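PDB 4ZPJ: extracellular ligand-binding receptor from Sphaerobacter thermophilus, which probably binds a small extracellular solute and hands it to an ABC transporter, as relatives in the leucine-binding protein family do. Local coordinates for residues V59-S64 / I98-G103; G73-L78 / V337-Y342; H198-A204 / A255-T259. All blocks are in the same frame, centred on the assembly; numbering follows the deposited sequence.

Interaction 1. Residues V59-S64 / I98-G103; sequences VLLTLS and IEDSAG. With ZN (zinc ion), chain H.
Val59 and Ile98 pair in register between parallel strands, and their side chains lie on the same face of the sheet, with Val59 CB 3.9 Å from Ile98 CG1. On the backbone, Val59 O takes Glu99 N at 2.7 Å in an almost straight bond. Leu61 N then donates to Glu99 O, and Leu61 O accepts from Ser101 N, giving the alternating ladder expected of parallel strands. The other branch of Ile98 meets Leu63: Ile98 CG2 lies 3.6 Å from Leu63 CD1, and the two side chains cross at about a right angle. Leu75 of helix 68-84 packs on both Ile98 and Leu61.

The strands 55-61 and 92-100 are neighbours in the sheet of the N-terminal lobe, and helix 68-84 lies between them in the chain. This is the beta-alpha-beta arrangement of the periplasmic binding protein fold. On the face carrying Leu60 and Glu99, helix 105-117 covers the sheet. There Glu99 chelates a zinc ion with both carboxylate oxygens, OE2 the nearer at 2.3 Å, while OE1 also accepts from Lys111. Water 1 on the same zinc donates to Ile98 O.

At the last rung, opposite Leu61, Asp100 turns its carboxylate past the strand end. Its CG stands anti to the backbone N (chi1 178°), which carries the carboxylate over to the loop at residues 62-64. Asp100 OD1 is gripped twice, from opposite faces of the carboxylate plane: by Leu63 N at 3.0 Å, 60° out of that plane, and by Ala102 N at 2.6 Å, which makes an Asx turn. Asp100 OD2 offers its syn lone pair to Ser64 OG at 2.7 Å, and with OD1 already held this fixes the rotation of the carboxylate.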
loop_
_atom_site.group_PDB
_atom_site.type_symbol
_atom_site.label_atom_id
_atom_site.label_comp_id
_atom_site.label_asym_id
_atom_site.label_seq_id
_atom_site.Cartn_x
_atom_site.Cartn_y
_atom_site.Cartn_z
ATOM N N VAL A 59 -11.076 9.759 11.351
ATOM C CA VAL A 59 -10.582 9.193 10.120
ATOM C C VAL A 59 -10.413 10.320 9.142
ATOM O O VAL A 59 -11.394 11.053 8.817
ATOM C CB VAL A 59 -11.581 8.179 9.559
ATOM C CG1 VAL A 59 -11.103 7.619 8.208
ATOM C CG2 VAL A 59 -11.808 7.084 10.588
ATOM N N LEU A 60 -9.180 10.505 8.700
ATOM C CA LEU A 60 -8.874 11.583 7.732
ATOM C C LEU A 60 -8.510 10.878 6.440
ATOM O O LEU A 60 -7.529 10.111 6.392
ATOM C CB LEU A 60 -7.666 12.399 8.194
ATOM C CG LEU A 60 -7.269 13.548 7.244
ATOM C CD1 LEU A 60 -8.228 14.714 7.421
ATOM C CD2 LEU A 60 -5.858 14.055 7.511
ATOM N N LEU A 61 -9.286 11.095 5.385
ATOM C CA LEU A 61 -9.011 10.392 4.129
ATOM C C LEU A 61 -9.248 11.333 2.973
ATOM O O LEU A 61 -9.950 12.346 3.129
ATOM C CB LEU A 61 -9.878 9.111 4.031
ATOM C CG LEU A 61 -9.380 7.892 4.855
ATOM C CD1 LEU A 61 -10.383 6.738 4.824
ATOM C CD2 LEU A 61 -8.034 7.383 4.392
ATOM N N THR A 62 -8.681 10.995 1.814
ATOM C CA THR A 62 -9.015 11.692 0.583
ATOM C C THR A 62 -10.134 10.937 -0.030
ATOM O O THR A 62 -9.928 9.794 -0.482
ATOM C CB THR A 62 -7.855 11.769 -0.424
ATOM O OG1 THR A 62 -6.862 12.629 0.092
ATOM C CG2 THR A 62 -8.327 12.325 -1.727
ATOM N N LEU A 63 -11.335 11.548 -0.029
ATOM C CA LEU A 63 -12.517 10.818 -0.425
ATOM C C LEU A 63 -13.280 11.411 -1.596
ATOM O O LEU A 63 -14.301 10.853 -1.968
ATOM C CB LEU A 63 -13.475 10.664 0.751
ATOM C CG LEU A 63 -12.980 9.840 1.956
ATOM C CD1 LEU A 63 -13.882 10.136 3.170
ATOM C CD2 LEU A 63 -12.976 8.379 1.585
ATOM N N SER A 64 -12.798 12.528 -2.133
ATOM C CA SER A 64 -13.260 13.128 -3.382
ATOM C C SER A 64 -12.038 13.591 -4.198
ATOM O O SER A 64 -10.920 13.477 -3.749
ATOM C CB SER A 64 -14.142 14.340 -3.088
ATOM O OG SER A 64 -13.441 15.242 -2.255
ATOM N N ILE A 98 -15.466 10.959 10.364
ATOM C CA ILE A 98 -14.798 10.883 9.086
ATOM C C ILE A 98 -14.702 12.276 8.480
ATOM O O ILE A 98 -15.729 12.949 8.287
ATOM C CB ILE A 98 -15.514 9.965 8.062
ATOM C CG1 ILE A 98 -15.291 8.470 8.312
ATOM C CG2 ILE A 98 -14.986 10.209 6.641
ATOM C CD1 ILE A 98 -15.851 7.926 9.591
ATOM N N GLU A 99 -13.476 12.687 8.144
ATOM C CA GLU A 99 -13.240 13.920 7.408
ATOM C C GLU A 99 -12.511 13.711 6.092
ATOM O O GLU A 99 -11.464 13.009 6.013
ATOM C CB GLU A 99 -12.470 14.878 8.291
ATOM C CG GLU A 99 -13.292 15.363 9.479
ATOM C CD GLU A 99 -14.488 16.151 9.058
ATOM O OE1 GLU A 99 -14.468 16.652 7.900
ATOM O OE2 GLU A 99 -15.446 16.298 9.868
ATOM N N ASP A 100 -13.069 14.325 5.059
ATOM C CA ASP A 100 -12.472 14.318 3.704
ATOM C C ASP A 100 -11.428 15.445 3.579
ATOM O O ASP A 100 -11.749 16.644 3.806
ATOM C CB ASP A 100 -13.586 14.560 2.672
ATOM C CG ASP A 100 -13.086 14.616 1.227
ATOM O OD1 ASP A 100 -11.894 14.302 0.940
ATOM O OD2 ASP A 100 -13.948 14.979 0.366
ATOM N N SER A 101 -10.200 15.071 3.224
ATOM C CA SER A 101 -9.104 16.032 3.009
ATOM C C SER A 101 -9.075 16.550 1.570
ATOM O O SER A 101 -8.342 17.488 1.278
ATOM C CB SER A 101 -7.753 15.414 3.351
ATOM O OG SER A 101 -7.561 14.142 2.719
ATOM N N ALA A 102 -9.854 15.902 0.692
ATOM C CA ALA A 102 -9.971 16.264 -0.724
ATOM C C ALA A 102 -8.618 16.262 -1.411
ATOM O O ALA A 102 -8.398 17.039 -2.352
ATOM C CB ALA A 102 -10.648 17.645 -0.885
ATOM N N GLY A 103 -7.700 15.430 -0.921
ATOM C CA GLY A 103 -6.356 15.396 -1.469
ATOM C C GLY A 103 -5.558 16.677 -1.371
ATOM O O GLY A 103 -4.643 16.853 -2.144
HETATM ZN ZN ZN H . -16.844 17.469 8.457
HETATM O O HOH W 1 -17.720 15.265 8.647
HETATM O O HOH W 2 -15.982 18.802 8.436
#

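Interaction 2. Residues G73-L78 / V337-Y342; sequences GNLRGL and VDYAGY
Asp338 OD1 is gripped by two nitrogens of Arg76, NE and NH2, each 2.9 Å away. Both donors come from one side of the guanidinium and converge on a single oxygen, which lies within 8° of the guanidinium plane; the carboxylate itself is turned 44° from that plane. The salt bridge lies beside a close helix-helix crossing, in which helix 68-84 carries a GxxxG pair, Gly73 and Gly77, and helix 336-354 presents Gly341. With no side chains at these points the segment axes come within 6.3 Å, at a signed crossing angle of -46°.

Backbone meets backbone directly as a result. Gly77 CA approaches Asp338 O at 3.3 Å, and Gly341 CA approaches Asn74 O at 3.4 Å, both as CA-H...O contacts; Gly73 O receives Asp338 CA in the same way. The Arg76 chain bends at chi3 and folds its guanidinium back, so that Gly73 CA lies over one face, offset toward the edge of the group. The second carboxylate oxygen, Asp338 OD2, accepts from Gly335 N, which anchors the group from its own side. Phe325 of helix 316-328 packs on both members of the salt bridge, and His329 borders Arg76. At the far end of the crossing, the Tyr342 ring is met at its edge by Gly77 O, which lies 3.6 Å from Tyr342 CD1.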
loop_
_atom_site.group_PDB
_atom_site.type_symbol
_atom_site.label_atom_id
_atom_site.label_comp_id
_atom_site.label_asym_id
_atom_site.label_seq_id
_atom_site.Cartn_x
_atom_site.Cartn_y
_atom_site.Cartn_z
ATOM N N GLY A 73 -11.429 3.056 -0.611
ATOM C CA GLY A 73 -10.958 1.676 -0.383
ATOM C C GLY A 73 -10.486 1.486 1.044
ATOM O O GLY A 73 -10.768 0.486 1.686
ATOM N N ASN A 74 -9.764 2.480 1.543
ATOM C CA ASN A 74 -9.296 2.446 2.883
ATOM C C ASN A 74 -10.514 2.401 3.849
ATOM O O ASN A 74 -10.513 1.628 4.810
ATOM C CB ASN A 74 -8.371 3.646 3.155
ATOM C CG ASN A 74 -6.885 3.377 2.817
ATOM O OD1 ASN A 74 -6.489 2.340 2.273
ATOM N ND2 ASN A 74 -6.064 4.299 3.197
ATOM N N LEU A 75 -11.537 3.222 3.575
ATOM C CA LEU A 75 -12.687 3.310 4.440
ATOM C C LEU A 75 -13.487 2.031 4.432
ATOM O O LEU A 75 -13.923 1.576 5.484
ATOM C CB LEU A 75 -13.551 4.540 4.107
ATOM C CG LEU A 75 -14.819 4.794 4.862
ATOM C CD1 LEU A 75 -14.522 4.975 6.330
ATOM C CD2 LEU A 75 -15.577 6.003 4.292
ATOM N N ARG A 76 -13.657 1.412 3.283
ATOM C CA ARG A 76 -14.291 0.078 3.261
ATOM C C ARG A 76 -13.561 -0.975 4.074
ATOM O O ARG A 76 -14.184 -1.757 4.788
ATOM C CB ARG A 76 -14.397 -0.443 1.841
ATOM C CG ARG A 76 -15.367 0.345 0.971
ATOM C CD ARG A 76 -15.508 -0.285 -0.410
ATOM N NE ARG A 76 -14.266 -0.388 -1.158
ATOM C CZ ARG A 76 -13.921 0.395 -2.199
ATOM N NH1 ARG A 76 -14.710 1.398 -2.644
ATOM N NH2 ARG A 76 -12.760 0.187 -2.811
ATOM N N GLY A 77 -12.243 -1.049 3.960
ATOM C CA GLY A 77 -11.488 -2.063 4.746
ATOM C C GLY A 77 -11.613 -1.826 6.254
ATOM O O GLY A 77 -11.822 -2.731 7.050
ATOM N N LEU A 78 -11.459 -0.577 6.620
ATOM C CA LEU A 78 -11.471 -0.141 8.000
ATOM C C LEU A 78 -12.800 -0.432 8.680
ATOM O O LEU A 78 -12.793 -0.979 9.786
ATOM C CB LEU A 78 -11.145 1.331 7.967
ATOM C CG LEU A 78 -10.798 2.252 9.096
ATOM C CD1 LEU A 78 -11.978 2.339 10.032
ATOM C CD2 LEU A 78 -9.486 1.889 9.776
ATOM N N VAL A 337 -5.896 -1.261 -1.457
ATOM C CA VAL A 337 -6.381 -0.245 -0.575
ATOM C C VAL A 337 -7.448 -0.747 0.421
ATOM O O VAL A 337 -7.536 -0.239 1.521
ATOM C CB VAL A 337 -6.889 0.998 -1.357
ATOM C CG1 VAL A 337 -5.720 1.629 -2.105
ATOM C CG2 VAL A 337 -8.017 0.621 -2.340
ATOM N N ASP A 338 -8.275 -1.686 0.012
ATOM C CA ASP A 338 -9.226 -2.328 0.911
ATOM C C ASP A 338 -8.446 -3.115 1.919
ATOM O O ASP A 338 -8.785 -3.109 3.073
ATOM C CB ASP A 338 -10.183 -3.281 0.182
ATOM C CG ASP A 338 -10.863 -2.644 -1.060
ATOM O OD1 ASP A 338 -11.727 -1.770 -0.907
ATOM O OD2 ASP A 338 -10.563 -3.094 -2.186
ATOM N N TYR A 339 -7.397 -3.821 1.478
ATOM C CA TYR A 339 -6.605 -4.631 2.373
ATOM C C TYR A 339 -5.954 -3.773 3.457
ATOM O O TYR A 339 -5.969 -4.104 4.692
ATOM C CB TYR A 339 -5.526 -5.415 1.582
ATOM C CG TYR A 339 -4.487 -6.019 2.513
ATOM C CD1 TYR A 339 -4.762 -7.138 3.258
ATOM C CD2 TYR A 339 -3.265 -5.384 2.715
ATOM C CE1 TYR A 339 -3.800 -7.678 4.129
ATOM C CE2 TYR A 339 -2.327 -5.871 3.626
ATOM C CZ TYR A 339 -2.570 -7.019 4.306
ATOM O OH TYR A 339 -1.586 -7.494 5.172
ATOM N N ALA A 340 -5.352 -2.680 3.012
ATOM C CA ALA A 340 -4.599 -1.815 3.917
ATOM C C ALA A 340 -5.498 -1.137 4.969
ATOM O O ALA A 340 -5.113 -1.062 6.142
ATOM C CB ALA A 340 -3.815 -0.767 3.126
ATOM N N GLY A 341 -6.701 -0.719 4.568
ATOM C CA GLY A 341 -7.738 -0.257 5.502
ATOM C C GLY A 341 -8.168 -1.312 6.516
ATOM O O GLY A 341 -8.310 -1.043 7.716
ATOM N N TYR A 342 -8.353 -2.521 6.045
ATOM C CA TYR A 342 -8.695 -3.620 6.917
ATOM C C TYR A 342 -7.649 -3.867 8.036
ATOM O O TYR A 342 -7.965 -3.997 9.200
ATOM C CB TYR A 342 -8.899 -4.864 6.052
ATOM C CG TYR A 342 -9.304 -6.035 6.858
ATOM C CD1 TYR A 342 -10.613 -6.145 7.340
ATOM C CD2 TYR A 342 -8.389 -7.034 7.170
ATOM C CE1 TYR A 342 -11.017 -7.227 8.110
ATOM C CE2 TYR A 342 -8.777 -8.084 7.972
ATOM C CZ TYR A 342 -10.087 -8.184 8.422
ATOM O OH TYR A 342 -10.426 -9.273 9.175
#

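Interaction 3. Residues H198-A204 / A255-T259; sequences HAADYAA and AFHGT. With ZN (zinc ion), chain G.
His198 holds its CG anti to the backbone N (chi1 164°), whereas in His257 CG stands anti to the carbonyl carbon (chi1 -59°). These two torsions bring an imidazole from strand 194-200 and one from the loop just after strand 252-256 rim to rim. His198 NE2 and His257 NE2 are hydrogen-bonded at 3.0 Å in a bent bond, and either could be the donor. The ring planes are 57° apart, with neither ring lying over the other's face. Each ring is also pinned at ND1, that of His198 by Val227 O and that of His257 by Asp287, so both nitrogens of both imidazoles are engaged and their rotation is fixed. Phe266 of helix 261-272 stacks on His198 and also meets the ring of His257.

The backbones of the two strands run parallel: Phe256 N donates to His198 O at 3.0 Å, and Ala200 N to Phe256 O at the same length. Strands 194-200 and 252-256 are central in the four-stranded parallel sheet of the second lobe, flanked by helices as in the alpha/beta lobes of periplasmic binding proteins. The contact lies where both strands run out into loops at their C-terminal ends.

Ala199 and Phe256 point to the other face of the sheet. Phe256 has more of its surface buried by this contact than any other residue in it. The Tyr202 side chain crosses that of Phe256 at about a right angle, bringing Tyr202 OH to 3.4 Å from Phe256 CE1, while Ala204 CB lies 4.2 Å from Phe256 CZ. From within its own segment, Gly258 N sits over the centre of the Phe256 ring. Asp201, between the strand and helix 203-218, turns away from these partners and binds a zinc ion through OD1 at 2.0 Å; His206 and waters 3 and 4 complete the ligands.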
loop_
_atom_site.group_PDB
_atom_site.type_symbol
_atom_site.label_atom_id
_atom_site.label_comp_id
_atom_site.label_asym_id
_atom_site.label_seq_id
_atom_site.Cartn_x
_atom_site.Cartn_y
_atom_site.Cartn_z
ATOM N N HIS A 198 11.689 2.140 -14.731
ATOM C CA HIS A 198 10.828 3.134 -15.243
ATOM C C HIS A 198 9.750 3.491 -14.266
ATOM O O HIS A 198 9.192 2.602 -13.632
ATOM C CB HIS A 198 10.195 2.618 -16.537
ATOM C CG HIS A 198 9.015 3.401 -16.971
ATOM N ND1 HIS A 198 9.128 4.676 -17.471
ATOM C CD2 HIS A 198 7.693 3.109 -16.962
ATOM C CE1 HIS A 198 7.934 5.119 -17.799
ATOM N NE2 HIS A 198 7.045 4.197 -17.485
ATOM N N ALA A 199 9.458 4.781 -14.123
ATOM C CA ALA A 199 8.348 5.224 -13.284
ATOM C C ALA A 199 7.708 6.485 -13.724
ATOM O O ALA A 199 8.328 7.307 -14.398
ATOM C CB ALA A 199 8.814 5.431 -11.859
ATOM N N ALA A 200 6.475 6.679 -13.266
ATOM C CA ALA A 200 5.838 7.975 -13.355
ATOM C C ALA A 200 6.690 8.938 -12.549
ATOM O O ALA A 200 7.268 8.551 -11.522
ATOM C CB ALA A 200 4.437 7.921 -12.775
ATOM N N ASP A 201 6.758 10.173 -12.997
ATOM C CA ASP A 201 7.678 11.158 -12.434
ATOM C C ASP A 201 7.033 11.886 -11.284
ATOM O O ASP A 201 6.563 13.038 -11.433
ATOM C CB ASP A 201 8.060 12.195 -13.499
ATOM C CG ASP A 201 9.296 13.035 -13.110
ATOM O OD1 ASP A 201 9.767 12.935 -11.936
ATOM O OD2 ASP A 201 9.805 13.768 -14.008
ATOM N N TYR A 202 7.009 11.232 -10.137
ATOM C CA TYR A 202 6.668 11.908 -8.893
ATOM C C TYR A 202 7.383 11.197 -7.728
ATOM O O TYR A 202 8.125 10.198 -7.927
ATOM C CB TYR A 202 5.138 12.037 -8.717
ATOM C CG TYR A 202 4.380 10.726 -8.442
ATOM C CD1 TYR A 202 4.490 9.631 -9.310
ATOM C CD2 TYR A 202 3.526 10.603 -7.345
ATOM C CE1 TYR A 202 3.790 8.455 -9.091
ATOM C CE2 TYR A 202 2.826 9.424 -7.099
ATOM C CZ TYR A 202 2.967 8.348 -7.980
ATOM O OH TYR A 202 2.301 7.177 -7.806
ATOM N N ALA A 203 7.178 11.736 -6.524
ATOM C CA ALA A 203 7.932 11.323 -5.355
ATOM C C ALA A 203 7.852 9.798 -5.175
ATOM O O ALA A 203 8.873 9.159 -5.091
ATOM C CB ALA A 203 7.455 12.070 -4.114
ATOM N N ALA A 204 6.657 9.233 -5.182
ATOM C CA ALA A 204 6.482 7.798 -4.945
ATOM C C ALA A 204 7.218 6.962 -5.998
ATOM O O ALA A 204 7.799 5.913 -5.690
ATOM C CB ALA A 204 5.010 7.434 -4.903
ATOM N N ALA A 255 8.707 -1.429 -13.793
ATOM C CA ALA A 255 7.907 -0.206 -13.975
ATOM C C ALA A 255 6.831 0.019 -12.891
ATOM O O ALA A 255 6.087 -0.923 -12.473
ATOM C CB ALA A 255 7.241 -0.232 -15.313
ATOM N N PHE A 256 6.750 1.272 -12.449
ATOM C CA PHE A 256 5.743 1.732 -11.481
ATOM C C PHE A 256 5.034 3.003 -11.914
ATOM O O PHE A 256 5.676 3.977 -12.303
ATOM C CB PHE A 256 6.410 2.004 -10.139
ATOM C CG PHE A 256 5.558 2.766 -9.190
ATOM C CD1 PHE A 256 5.559 4.165 -9.196
ATOM C CD2 PHE A 256 4.776 2.095 -8.267
ATOM C CE1 PHE A 256 4.766 4.882 -8.311
ATOM C CE2 PHE A 256 3.969 2.806 -7.368
ATOM C CZ PHE A 256 3.976 4.201 -7.388
ATOM N N HIS A 257 3.705 2.993 -11.825
ATOM C CA HIS A 257 2.877 4.178 -12.060
ATOM C C HIS A 257 1.850 4.367 -10.999
ATOM O O HIS A 257 1.129 5.342 -11.032
ATOM C CB HIS A 257 2.125 4.058 -13.369
ATOM C CG HIS A 257 3.008 3.898 -14.536
ATOM N ND1 HIS A 257 3.545 2.676 -14.901
ATOM C CD2 HIS A 257 3.531 4.816 -15.375
ATOM C CE1 HIS A 257 4.314 2.847 -15.958
ATOM N NE2 HIS A 257 4.353 4.143 -16.239
ATOM N N GLY A 258 1.756 3.457 -10.046
ATOM C CA GLY A 258 0.626 3.484 -9.106
ATOM C C GLY A 258 -0.575 2.865 -9.787
ATOM O O GLY A 258 -0.535 2.508 -10.944
ATOM N N THR A 259 -1.630 2.706 -9.038
ATOM C CA THR A 259 -2.879 2.229 -9.515
ATOM C C THR A 259 -3.613 3.370 -10.157
ATOM O O THR A 259 -4.291 4.123 -9.472
ATOM C CB THR A 259 -3.690 1.726 -8.338
ATOM O OG1 THR A 259 -2.930 0.695 -7.737
ATOM C CG2 THR A 259 -5.048 1.241 -8.792
HETATM ZN ZN ZN G . 11.254 13.532 -10.813
HETATM O O HOH W 3 9.944 14.568 -9.320
HETATM O O HOH W 4 12.503 13.375 -12.362
#

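How the interactions relate
Interactions 1 and 3 are parallel strand pairs at the C-terminal strand ends of two different sheets, with centres 23 Å apart and no touch. Interaction 2 is a helix crossing and, with interaction 3, the more buried; interaction 1 is only partly buried. Helix 68-84 directly follows strand 55-61, so interactions 1 and 2 adjoin where the helix packs on the sheet: Leu61 CD1 lies 3.9 Å from Leu75 N. The chemistry follows these places. Interaction 1 finishes its ladder with a carboxylate that accepts from loop amides and a serine hydroxyl, and interaction 3 adds a histidine pair beside its ladder, each with a zinc ligand alongside; interaction 2 relies on glycine backbones and a flanking salt bridge.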